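Local coordinates for protein ribose 5-phosphate isomerase B (Anaplasma phagocytophilum, PDB 4EM8) that probably interconverts ribose 5-phosphate and ribulose 5-phosphate, as an isomerase of the LacAB/RpiB family, at residues P119-A122 / Q123-Y127; S26-L29 / R30-C34; H139-R142 / V143-G147; A98-S101 / R102-D106; H46-Y50 / P51-H55. All coordinates share one frame; numbering follows the deposited sequence.

Interaction 1 (P119-A122 / Q123-Y127); sequences PDTA and QSVLY
V125 folds its CG2 methyl back over the carbonyl of T121, 3.3 Å from T121 O, while its CG1 branch stands anti to the backbone N (chi1 176°). The branched side chain therefore lies against the preceding turn with one methyl, and CG1 points away from T121 O. The same T121 O accepts the backbone N-H of V125 at 3.0 Å, so this oxygen meets both the amide and a methyl of one residue. On the more polar side of the helix, D120 O takes the N-H of S124 at 3.2 Å and is gripped a second time by a water, which donates to it at 2.8 Å. That water also bonds S124 OG at 3.0 Å and closes a small bridge between carbonyl and hydroxyl. S124 owes this to its rotation: OG sits beside the backbone N, chi1 -51°, leaning back along the helix. Q123 runs out extended, its CB near the carbonyls of P119 and D120. P119 O accepts Q123 N at 2.9 Å, and A122 O accepts L126 N at 3.0 Å. These are the regular bonds of the opening turns of helix 119-131, just before which D118 receives T121 OG1 and D120 N. Q123 and P119 turn to F24 of helix 19-31, with Q123 also on Y28; A122, V125 and L126 settle on strand 109-113 through F112 and L110, and V125 touches A98 of helix 95-105.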
# COMPACT_ATOMS: atom_id res chain seq x y z
N PRO A 119 -17.67 -5.16 -8.25
CA PRO A 119 -17.27 -6.56 -8.17
C PRO A 119 -16.67 -7.12 -9.45
O PRO A 119 -15.73 -7.89 -9.40
CB PRO A 119 -18.58 -7.28 -7.82
CG PRO A 119 -19.35 -6.26 -7.06
CD PRO A 119 -19.08 -5.00 -7.84
N ASP A 120 -17.21 -6.73 -10.61
CA ASP A 120 -16.71 -7.26 -11.86
C ASP A 120 -15.29 -6.75 -12.14
O ASP A 120 -14.45 -7.50 -12.59
CB ASP A 120 -17.67 -6.95 -13.03
CG ASP A 120 -18.96 -7.79 -12.97
OD1 ASP A 120 -19.07 -8.69 -12.11
OD2 ASP A 120 -19.87 -7.55 -13.79
N THR A 121 -15.01 -5.49 -11.83
CA THR A 121 -13.66 -4.99 -11.99
C THR A 121 -12.73 -5.70 -10.99
O THR A 121 -11.62 -6.12 -11.36
CB THR A 121 -13.55 -3.46 -11.81
OG1 THR A 121 -14.55 -2.82 -12.58
CG2 THR A 121 -12.16 -2.97 -12.25
N ALA A 122 -13.20 -5.89 -9.76
CA ALA A 122 -12.39 -6.59 -8.75
C ALA A 122 -12.00 -8.00 -9.22
O ALA A 122 -10.89 -8.46 -9.00
CB ALA A 122 -13.11 -6.65 -7.43
N GLN A 123 -12.93 -8.67 -9.89
CA GLN A 123 -12.68 -10.01 -10.40
C GLN A 123 -11.58 -10.00 -11.49
O GLN A 123 -10.72 -10.89 -11.50
CB GLN A 123 -14.01 -10.59 -10.93
CG GLN A 123 -13.92 -11.88 -11.71
CD GLN A 123 -15.21 -12.12 -12.51
OE1 GLN A 123 -16.30 -12.17 -11.93
NE2 GLN A 123 -15.08 -12.25 -13.82
N SER A 124 -11.61 -9.01 -12.40
CA SER A 124 -10.52 -8.84 -13.39
C SER A 124 -9.18 -8.60 -12.72
O SER A 124 -8.17 -9.19 -13.12
CB SER A 124 -10.80 -7.74 -14.40
OG SER A 124 -12.09 -7.92 -14.95
N VAL A 125 -9.18 -7.77 -11.66
CA VAL A 125 -7.94 -7.44 -10.95
C VAL A 125 -7.31 -8.66 -10.29
O VAL A 125 -6.11 -8.91 -10.44
CB VAL A 125 -8.12 -6.32 -9.91
CG1 VAL A 125 -6.82 -6.08 -9.15
CG2 VAL A 125 -8.54 -5.05 -10.62
N LEU A 126 -8.16 -9.41 -9.59
CA LEU A 126 -7.81 -10.68 -9.01
C LEU A 126 -7.33 -11.67 -10.07
O LEU A 126 -6.36 -12.34 -9.83
CB LEU A 126 -9.00 -11.26 -8.25
CG LEU A 126 -8.76 -12.63 -7.60
CD1 LEU A 126 -7.60 -12.61 -6.60
CD2 LEU A 126 -10.06 -13.07 -6.92
N TYR A 127 -7.96 -11.73 -11.25
CA TYR A 127 -7.54 -12.69 -12.27
C TYR A 127 -6.10 -12.36 -12.72
O TYR A 127 -5.23 -13.24 -12.77
CB TYR A 127 -8.49 -12.71 -13.48
CG TYR A 127 -8.02 -13.71 -14.52
CD1 TYR A 127 -8.15 -15.07 -14.28
CD2 TYR A 127 -7.42 -13.30 -15.72
CE1 TYR A 127 -7.71 -16.01 -15.20
CE2 TYR A 127 -6.97 -14.24 -16.65
CZ TYR A 127 -7.12 -15.60 -16.38
OH TYR A 127 -6.72 -16.57 -17.25
O HOH W 1 -14.71 -9.28 -14.72

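Interaction 2 (S26-L29 / R30-C34); sequences SAYL and RDLGC
L32 places its CG over one face of the Y28 ring, a CH-pi contact in the last turn of helix 19-31, which ends at G33 in a Schellman motif and links strands 9-14 and 35-38 in a beta-alpha-beta unit. CG lies 4.3 Å from the ring centroid and 16° off the ring normal, and L32 CD1 continues along the ring to 3.7 Å from Y28 CE2. With CG of Y28 anti to its backbone N (chi1 176°), the ring is carried out to where L32, one turn later, can slide beneath it. Nearby, CD2 of L29 meets SG of C34 at 4.0 Å on the buried side. R30 doubles back through a bent chain until one face of its guanidinium is turned to S26 O, which stands over the centre of the group. The turn that holds these side chains is made by the backbone: G33 N bonds R30 O at 2.9 Å, and the positive phi of G33 swings the chain round. Farther out, Y28 packs on L126 and Y127 of helix 119-131, and L29 on V10 and V36 of the sheet; S26 OG bonds R22 O one turn back. The reversal is closed by C34 N, which donates to L29 O at 3.0 Å.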
# COMPACT_ATOMS: atom_id res chain seq x y z
N SER A 26 -14.49 -15.27 -3.47
CA SER A 26 -14.25 -16.64 -3.06
C SER A 26 -14.93 -17.62 -4.01
O SER A 26 -14.32 -18.63 -4.40
CB SER A 26 -14.66 -16.90 -1.58
OG SER A 26 -13.95 -16.03 -0.69
N ALA A 27 -16.18 -17.34 -4.38
CA ALA A 27 -16.92 -18.17 -5.34
C ALA A 27 -16.26 -18.16 -6.71
O ALA A 27 -16.18 -19.20 -7.37
CB ALA A 27 -18.37 -17.71 -5.45
N TYR A 28 -15.76 -17.00 -7.14
CA TYR A 28 -15.01 -16.90 -8.39
C TYR A 28 -13.80 -17.83 -8.37
O TYR A 28 -13.61 -18.67 -9.26
CB TYR A 28 -14.57 -15.45 -8.62
CG TYR A 28 -13.70 -15.26 -9.84
CD1 TYR A 28 -14.21 -15.45 -11.12
CD2 TYR A 28 -12.37 -14.85 -9.71
CE1 TYR A 28 -13.41 -15.29 -12.23
CE2 TYR A 28 -11.58 -14.63 -10.83
CZ TYR A 28 -12.10 -14.86 -12.08
OH TYR A 28 -11.32 -14.70 -13.18
N LEU A 29 -12.95 -17.67 -7.36
CA LEU A 29 -11.78 -18.53 -7.22
C LEU A 29 -12.12 -20.02 -7.21
O LEU A 29 -11.42 -20.83 -7.82
CB LEU A 29 -10.99 -18.17 -5.96
CG LEU A 29 -10.25 -16.83 -6.09
CD1 LEU A 29 -9.58 -16.48 -4.77
CD2 LEU A 29 -9.21 -16.85 -7.24
N ARG A 30 -13.19 -20.38 -6.51
CA ARG A 30 -13.61 -21.78 -6.44
C ARG A 30 -13.99 -22.27 -7.85
O ARG A 30 -13.55 -23.36 -8.27
CB ARG A 30 -14.75 -21.93 -5.41
CG ARG A 30 -14.53 -23.02 -4.38
CD ARG A 30 -14.97 -22.65 -2.96
NE ARG A 30 -16.07 -21.69 -2.95
CZ ARG A 30 -16.31 -20.81 -1.98
NH1 ARG A 30 -17.33 -19.97 -2.14
NH2 ARG A 30 -15.56 -20.74 -0.88
N ASP A 31 -14.72 -21.45 -8.61
CA ASP A 31 -15.08 -21.81 -9.97
C ASP A 31 -13.82 -22.00 -10.84
O ASP A 31 -13.78 -22.87 -11.73
CB ASP A 31 -16.00 -20.76 -10.58
CG ASP A 31 -16.59 -21.19 -11.90
OD1 ASP A 31 -17.04 -22.36 -12.03
OD2 ASP A 31 -16.64 -20.34 -12.82
N LEU A 32 -12.78 -21.21 -10.56
CA LEU A 32 -11.48 -21.36 -11.23
C LEU A 32 -10.65 -22.56 -10.78
O LEU A 32 -9.55 -22.78 -11.30
CB LEU A 32 -10.61 -20.11 -11.03
CG LEU A 32 -10.99 -18.81 -11.75
CD1 LEU A 32 -9.86 -17.78 -11.55
CD2 LEU A 32 -11.26 -19.05 -13.22
N GLY A 33 -11.14 -23.31 -9.80
CA GLY A 33 -10.45 -24.50 -9.34
C GLY A 33 -9.41 -24.28 -8.27
O GLY A 33 -8.56 -25.14 -8.03
N CYS A 34 -9.45 -23.13 -7.61
CA CYS A 34 -8.55 -22.88 -6.48
C CYS A 34 -9.05 -23.55 -5.21
O CYS A 34 -10.25 -23.72 -5.02
CB CYS A 34 -8.45 -21.39 -6.19
SG CYS A 34 -7.59 -20.47 -7.47

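Interaction 3 (H139-R142 / V143-G147); sequences HAVR and VQKLG
V143 presses CG2 against the carbonyl of H139, 3.5 Å from H139 O, while its own N-H bonds that oxygen at 3.0 Å in a nearly straight line. L146 repeats the pattern a turn later: its CG comes within 3.5 Å of R142 O, which also accepts L146 N. This is the closely fitted side of helix 138-146, the last helix of the chain, where V143 and L146 both face R88, V143 also rests on F134, and the ring of H139 stacks with that of H104, the predicted proton donor. The other side is looser. Q144 runs out extended and exposed, touching the earlier turn mainly through its CB, 3.4 Å from A140 O. V141 and K145 lie side by side and point the same way, but their nearest approach, V141 CG2 to K145 CE, is 4.1 Å. V141 has CG1 in the crowded position between N and carbonyl carbon (chi1 64°), which turns CG2 to the lysine, and the stretched K145 chain passes along it to put NZ well beyond the helix. There NZ forms salt bridges with D49 and D52 of the second subunit, and NE of R142, predicted to bind the sugar phosphate, does so with D49 of that subunit. Within the helix the lysine chain lies along the side chain and carbonyl of V141, while its polar end and that of R142 are used across the dimer interface, so the lysine would help offset the paired aspartates there and the helix is tied to its neighbour by charge.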
# COMPACT_ATOMS: atom_id res chain seq x y z
N HIS A 139 14.71 -6.92 -10.38
CA HIS A 139 13.76 -6.83 -9.27
C HIS A 139 14.06 -7.77 -8.12
O HIS A 139 13.70 -7.49 -7.00
CB HIS A 139 12.34 -7.05 -9.74
CG HIS A 139 11.96 -6.17 -10.92
ND1 HIS A 139 11.81 -4.83 -10.82
CD2 HIS A 139 11.73 -6.50 -12.25
CE1 HIS A 139 11.50 -4.33 -12.03
NE2 HIS A 139 11.46 -5.36 -12.90
N ALA A 140 14.75 -8.88 -8.39
CA ALA A 140 14.95 -9.91 -7.38
C ALA A 140 15.69 -9.38 -6.16
O ALA A 140 15.29 -9.66 -5.05
CB ALA A 140 15.71 -11.11 -7.97
N VAL A 141 16.78 -8.64 -6.37
CA VAL A 141 17.53 -8.10 -5.22
C VAL A 141 16.65 -7.21 -4.32
O VAL A 141 16.76 -7.26 -3.09
CB VAL A 141 18.81 -7.32 -5.64
CG1 VAL A 141 18.48 -6.07 -6.46
CG2 VAL A 141 19.61 -6.95 -4.40
N ARG A 142 15.76 -6.42 -4.92
CA ARG A 142 14.90 -5.50 -4.13
C ARG A 142 13.82 -6.26 -3.36
O ARG A 142 13.56 -5.98 -2.18
CB ARG A 142 14.29 -4.44 -5.05
CG ARG A 142 15.35 -3.54 -5.66
CD ARG A 142 15.04 -3.17 -7.10
NE ARG A 142 16.12 -2.43 -7.75
CZ ARG A 142 16.06 -1.95 -8.99
NH1 ARG A 142 14.98 -2.15 -9.73
NH2 ARG A 142 17.07 -1.28 -9.50
N VAL A 143 13.21 -7.25 -4.01
CA VAL A 143 12.25 -8.12 -3.33
C VAL A 143 12.93 -8.85 -2.17
O VAL A 143 12.37 -8.93 -1.06
CB VAL A 143 11.59 -9.09 -4.33
CG1 VAL A 143 10.75 -10.14 -3.64
CG2 VAL A 143 10.75 -8.30 -5.33
N GLN A 144 14.14 -9.34 -2.39
CA GLN A 144 14.89 -10.00 -1.31
C GLN A 144 15.10 -9.05 -0.12
O GLN A 144 14.90 -9.44 1.04
CB GLN A 144 16.23 -10.52 -1.87
CG GLN A 144 17.07 -11.33 -0.91
CD GLN A 144 18.22 -12.03 -1.62
OE1 GLN A 144 18.58 -11.72 -2.78
NE2 GLN A 144 18.80 -13.01 -0.94
N LYS A 145 15.50 -7.81 -0.39
CA LYS A 145 15.65 -6.81 0.68
C LYS A 145 14.35 -6.52 1.45
O LYS A 145 14.38 -6.29 2.67
CB LYS A 145 16.27 -5.52 0.14
CG LYS A 145 17.79 -5.56 0.02
CD LYS A 145 18.37 -4.44 -0.86
CE LYS A 145 19.88 -4.61 -1.03
NZ LYS A 145 20.53 -3.53 -1.85
N LEU A 146 13.22 -6.61 0.77
CA LEU A 146 11.91 -6.41 1.42
C LEU A 146 11.64 -7.41 2.54
O LEU A 146 10.86 -7.12 3.44
CB LEU A 146 10.76 -6.45 0.40
CG LEU A 146 10.58 -5.29 -0.58
CD1 LEU A 146 9.37 -5.50 -1.51
CD2 LEU A 146 10.44 -3.99 0.19
N GLY A 147 12.31 -8.56 2.52
CA GLY A 147 12.12 -9.55 3.54
C GLY A 147 13.19 -9.58 4.64
O GLY A 147 13.08 -10.38 5.53

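Interaction 4 (A98-S101 / R102-D106); sequences AKLS and REHND
Two bends in the K99 side chain, at chi3 (78°) and chi4, carry its NZ along the outside of the helix to E103, whose own chain is extended beyond CG. The two side chains meet at a slant, and K99 NZ bonds E103 OE1 at 2.8 Å on the syn side, though 32° out of the carboxylate plane. It is a salt bridge of i to i+4 spacing on the outer side of helix 95-105, the helix that joins strands 89-91 and 109-113. Next to it L100 and H104 run side by side, with L100 CD2 at 3.8 Å from H104 CE1, and the backbone beneath is tight, H104 N reaching L100 O at 2.8 Å. S101 turns its OG into the space between N and carbonyl carbon (chi1 79°), which lets the hydroxyl donate to A98 O at 3.0 Å. That carbonyl also takes R102 N at 3.2 Å, both donors coming from the same face of its plane. At the helix end N105 N reaches S101 O only weakly, and D106 leaves the helix with positive phi. The buried guanidinium of R102 closes this end: NH1 meets D106 OD1 at 2.8 Å, on the anti side, and also A107 O, while NH2 goes to T132 O. H104 and N105, the predicted proton donor and a predicted substrate-binding residue, sit on the same last turn, N105 weakly bonded to Y50 of the second subunit. With a carboxylate and two backbone carbonyls round it, the buried R102 probably has its charge balanced by D106 and shared with A107 O and T132 O.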
# COMPACT_ATOMS: atom_id res chain seq x y z
N ALA A 98 -2.22 -4.45 -10.44
CA ALA A 98 -2.11 -5.88 -10.13
C ALA A 98 -0.91 -6.46 -10.87
O ALA A 98 -0.04 -7.10 -10.28
CB ALA A 98 -3.39 -6.65 -10.50
N LYS A 99 -0.85 -6.16 -12.17
CA LYS A 99 0.24 -6.66 -13.03
C LYS A 99 1.62 -6.20 -12.54
O LYS A 99 2.54 -7.02 -12.36
CB LYS A 99 -0.03 -6.25 -14.50
CG LYS A 99 0.99 -6.74 -15.53
CD LYS A 99 1.02 -5.84 -16.76
CE LYS A 99 1.82 -4.54 -16.51
NZ LYS A 99 3.25 -4.52 -17.00
N LEU A 100 1.76 -4.90 -12.26
CA LEU A 100 3.03 -4.34 -11.87
C LEU A 100 3.45 -4.91 -10.50
O LEU A 100 4.62 -5.25 -10.29
CB LEU A 100 2.95 -2.79 -11.88
CG LEU A 100 2.82 -2.07 -13.25
CD1 LEU A 100 2.58 -0.57 -13.08
CD2 LEU A 100 4.02 -2.30 -14.17
N SER A 101 2.50 -5.08 -9.58
CA SER A 101 2.84 -5.56 -8.23
C SER A 101 3.42 -6.99 -8.26
O SER A 101 4.33 -7.34 -7.47
CB SER A 101 1.62 -5.46 -7.29
OG SER A 101 0.68 -6.53 -7.47
N ARG A 102 2.84 -7.82 -9.12
CA ARG A 102 3.33 -9.16 -9.38
C ARG A 102 4.69 -9.14 -10.10
O ARG A 102 5.67 -9.77 -9.67
CB ARG A 102 2.29 -9.95 -10.21
CG ARG A 102 1.00 -10.27 -9.42
CD ARG A 102 1.22 -11.27 -8.28
NE ARG A 102 1.87 -12.46 -8.83
CZ ARG A 102 2.98 -13.02 -8.39
NH1 ARG A 102 3.60 -12.60 -7.29
NH2 ARG A 102 3.50 -14.05 -9.09
N GLU A 103 4.75 -8.39 -11.20
CA GLU A 103 5.98 -8.37 -12.02
C GLU A 103 7.19 -7.84 -11.27
O GLU A 103 8.26 -8.44 -11.35
CB GLU A 103 5.76 -7.56 -13.29
CG GLU A 103 4.89 -8.29 -14.29
CD GLU A 103 4.79 -7.55 -15.60
OE1 GLU A 103 4.86 -6.31 -15.61
OE2 GLU A 103 4.59 -8.22 -16.63
N HIS A 104 7.03 -6.74 -10.54
CA HIS A 104 8.16 -6.10 -9.87
C HIS A 104 8.35 -6.47 -8.45
O HIS A 104 9.48 -6.51 -7.99
CB HIS A 104 8.02 -4.58 -9.88
CG HIS A 104 7.86 -3.98 -11.24
ND1 HIS A 104 7.65 -2.68 -11.42
CD2 HIS A 104 7.89 -4.55 -12.53
CE1 HIS A 104 7.53 -2.40 -12.74
NE2 HIS A 104 7.67 -3.55 -13.42
N ASN A 105 7.26 -6.66 -7.71
CA ASN A 105 7.39 -6.89 -6.27
C ASN A 105 7.06 -8.31 -5.80
O ASN A 105 7.12 -8.59 -4.58
CB ASN A 105 6.57 -5.85 -5.51
CG ASN A 105 6.76 -4.47 -6.08
OD1 ASN A 105 5.98 -4.04 -6.92
ND2 ASN A 105 7.81 -3.77 -5.63
N ASP A 106 6.76 -9.21 -6.74
CA ASP A 106 6.31 -10.56 -6.45
C ASP A 106 5.22 -10.55 -5.40
O ASP A 106 5.31 -11.25 -4.40
CB ASP A 106 7.46 -11.43 -5.94
CG ASP A 106 7.17 -12.94 -6.08
OD1 ASP A 106 6.25 -13.33 -6.82
OD2 ASP A 106 7.88 -13.73 -5.43

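Interaction 5 (H46-Y50 / P51-H55); sequences HSVDY and PDYVH
P51 lays CD over one face of the Y50 ring, 3.5 Å from its centroid and 23° off the normal, the two side chains meeting at a slant. The tyrosine can take this position because its CG stands between N and carbonyl carbon (chi1 57°), which brings the face of the ring against CD of the proline that follows. V48 and Y53 meet nearly at right angles: V48 CB approaches Y53 CE1 obliquely, to 3.7 Å, and CG1 lies near the hydroxyl. The same ring turns its edge to the carbonyl of D49, with Y53 CD1 at 3.6 Å from D49 O in the ring plane. Between these pairs the chain makes a short 3-10 turn, in the loop between strand 35-38 and helix 55-58, with D52 N bonding D49 O at 3.0 Å and Y53 N bonding Y50 O at 3.0 Å; both donors come from above the carbonyl planes. D49 and D52 lie side by side and point the same way, their carboxylate planes turned 45° apart and D49 OD2 at 4.2 Å from D52 OD2. Such a pair of like charges would be costly alone, but the two carboxylates meet cationic partners from the second subunit, K145 and R142. A water accepts from D49 N and donates to D52 OD2 at 2.8 Å, tying the second carboxylate to the backbone. On the inner side, Y50 faces M77 of helix 75-81 and D15, a predicted substrate-binding residue that V48 also touches.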
# COMPACT_ATOMS: atom_id res chain seq x y z
N HIS A 46 -21.66 -6.93 11.92
CA HIS A 46 -21.93 -5.64 11.27
C HIS A 46 -20.89 -4.57 11.54
O HIS A 46 -20.84 -3.58 10.82
CB HIS A 46 -23.35 -5.17 11.59
CG HIS A 46 -24.42 -5.90 10.79
ND1 HIS A 46 -24.31 -7.21 10.44
CD2 HIS A 46 -25.66 -5.46 10.30
CE1 HIS A 46 -25.42 -7.59 9.75
NE2 HIS A 46 -26.24 -6.52 9.67
N SER A 47 -20.05 -4.74 12.56
CA SER A 47 -18.86 -3.90 12.73
C SER A 47 -17.69 -4.63 13.40
O SER A 47 -17.81 -5.06 14.54
CB SER A 47 -19.19 -2.63 13.54
OG SER A 47 -18.08 -1.76 13.47
N VAL A 48 -16.56 -4.77 12.70
CA VAL A 48 -15.32 -5.29 13.28
C VAL A 48 -14.13 -4.40 12.87
O VAL A 48 -14.30 -3.47 12.11
CB VAL A 48 -15.03 -6.75 12.84
CG1 VAL A 48 -16.08 -7.70 13.42
CG2 VAL A 48 -14.93 -6.84 11.32
N ASP A 49 -12.94 -4.70 13.42
CA ASP A 49 -11.73 -3.94 13.16
C ASP A 49 -10.82 -4.69 12.16
O ASP A 49 -10.35 -5.79 12.45
CB ASP A 49 -10.97 -3.69 14.47
CG ASP A 49 -11.74 -2.79 15.44
OD1 ASP A 49 -12.63 -2.02 15.02
OD2 ASP A 49 -11.44 -2.87 16.63
N TYR A 50 -10.60 -4.11 10.98
CA TYR A 50 -9.83 -4.81 9.92
C TYR A 50 -8.51 -5.38 10.41
O TYR A 50 -8.15 -6.49 10.01
CB TYR A 50 -9.68 -3.95 8.63
CG TYR A 50 -9.02 -2.61 8.84
CD1 TYR A 50 -7.63 -2.48 8.79
CD2 TYR A 50 -9.77 -1.47 9.12
CE1 TYR A 50 -7.02 -1.25 9.02
CE2 TYR A 50 -9.17 -0.23 9.34
CZ TYR A 50 -7.80 -0.13 9.31
OH TYR A 50 -7.20 1.09 9.53
N PRO A 51 -7.79 -4.68 11.31
CA PRO A 51 -6.50 -5.27 11.73
C PRO A 51 -6.57 -6.66 12.38
O PRO A 51 -5.61 -7.43 12.28
CB PRO A 51 -5.96 -4.24 12.73
CG PRO A 51 -6.61 -2.95 12.35
CD PRO A 51 -7.99 -3.35 11.93
N ASP A 52 -7.69 -6.97 13.04
CA ASP A 52 -7.85 -8.26 13.67
C ASP A 52 -8.02 -9.42 12.68
O ASP A 52 -7.91 -10.57 13.07
CB ASP A 52 -9.04 -8.24 14.63
CG ASP A 52 -8.85 -7.28 15.79
OD1 ASP A 52 -7.71 -7.09 16.24
OD2 ASP A 52 -9.83 -6.72 16.25
N TYR A 53 -8.30 -9.14 11.41
CA TYR A 53 -8.57 -10.19 10.41
C TYR A 53 -7.42 -10.44 9.41
O TYR A 53 -7.55 -11.19 8.44
CB TYR A 53 -9.92 -9.88 9.75
CG TYR A 53 -11.03 -10.14 10.74
CD1 TYR A 53 -11.41 -9.16 11.65
CD2 TYR A 53 -11.64 -11.38 10.81
CE1 TYR A 53 -12.39 -9.40 12.58
CE2 TYR A 53 -12.62 -11.63 11.74
CZ TYR A 53 -13.00 -10.63 12.62
OH TYR A 53 -13.95 -10.85 13.55
N VAL A 54 -6.27 -9.87 9.70
CA VAL A 54 -5.07 -10.01 8.87
C VAL A 54 -4.22 -11.25 9.24
O VAL A 54 -3.70 -11.97 8.39
CB VAL A 54 -4.24 -8.71 8.96
CG1 VAL A 54 -2.87 -8.85 8.32
CG2 VAL A 54 -5.03 -7.55 8.33
N HIS A 55 -4.09 -11.49 10.53
CA HIS A 55 -3.17 -12.52 11.02
C HIS A 55 -3.38 -13.89 10.44
O HIS A 55 -2.44 -14.55 10.02
CB HIS A 55 -3.23 -12.57 12.55
CG HIS A 55 -2.89 -11.25 13.19
ND1 HIS A 55 -3.83 -10.36 13.55
CD2 HIS A 55 -1.65 -10.68 13.51
CE1 HIS A 55 -3.23 -9.27 14.09
NE2 HIS A 55 -1.90 -9.47 14.06
O HOH W 2 -12.47 -6.69 15.40

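Interaction 1 lies within a helix, interactions 2 to 4 run along the last turns of helices and past their ends, and interaction 5 is a 3-10 turn in a loop. Interactions 1 and 2 meet where Y28 packs on Q123 and Y127, joining two helices with largely apolar side chains against the sheet; neither touches the second subunit. Interactions 3 and 4 also meet, through H139 and V143 against H104, near the predicted active site. Charge is prominent in interaction 4, where its pairs stay within the chain, and in interactions 3 and 5, whose charges pair across subunits: the lysine and arginine of 139-147 in one chain face the aspartates of 46-55 in the other. Interaction 3 is the most superficial.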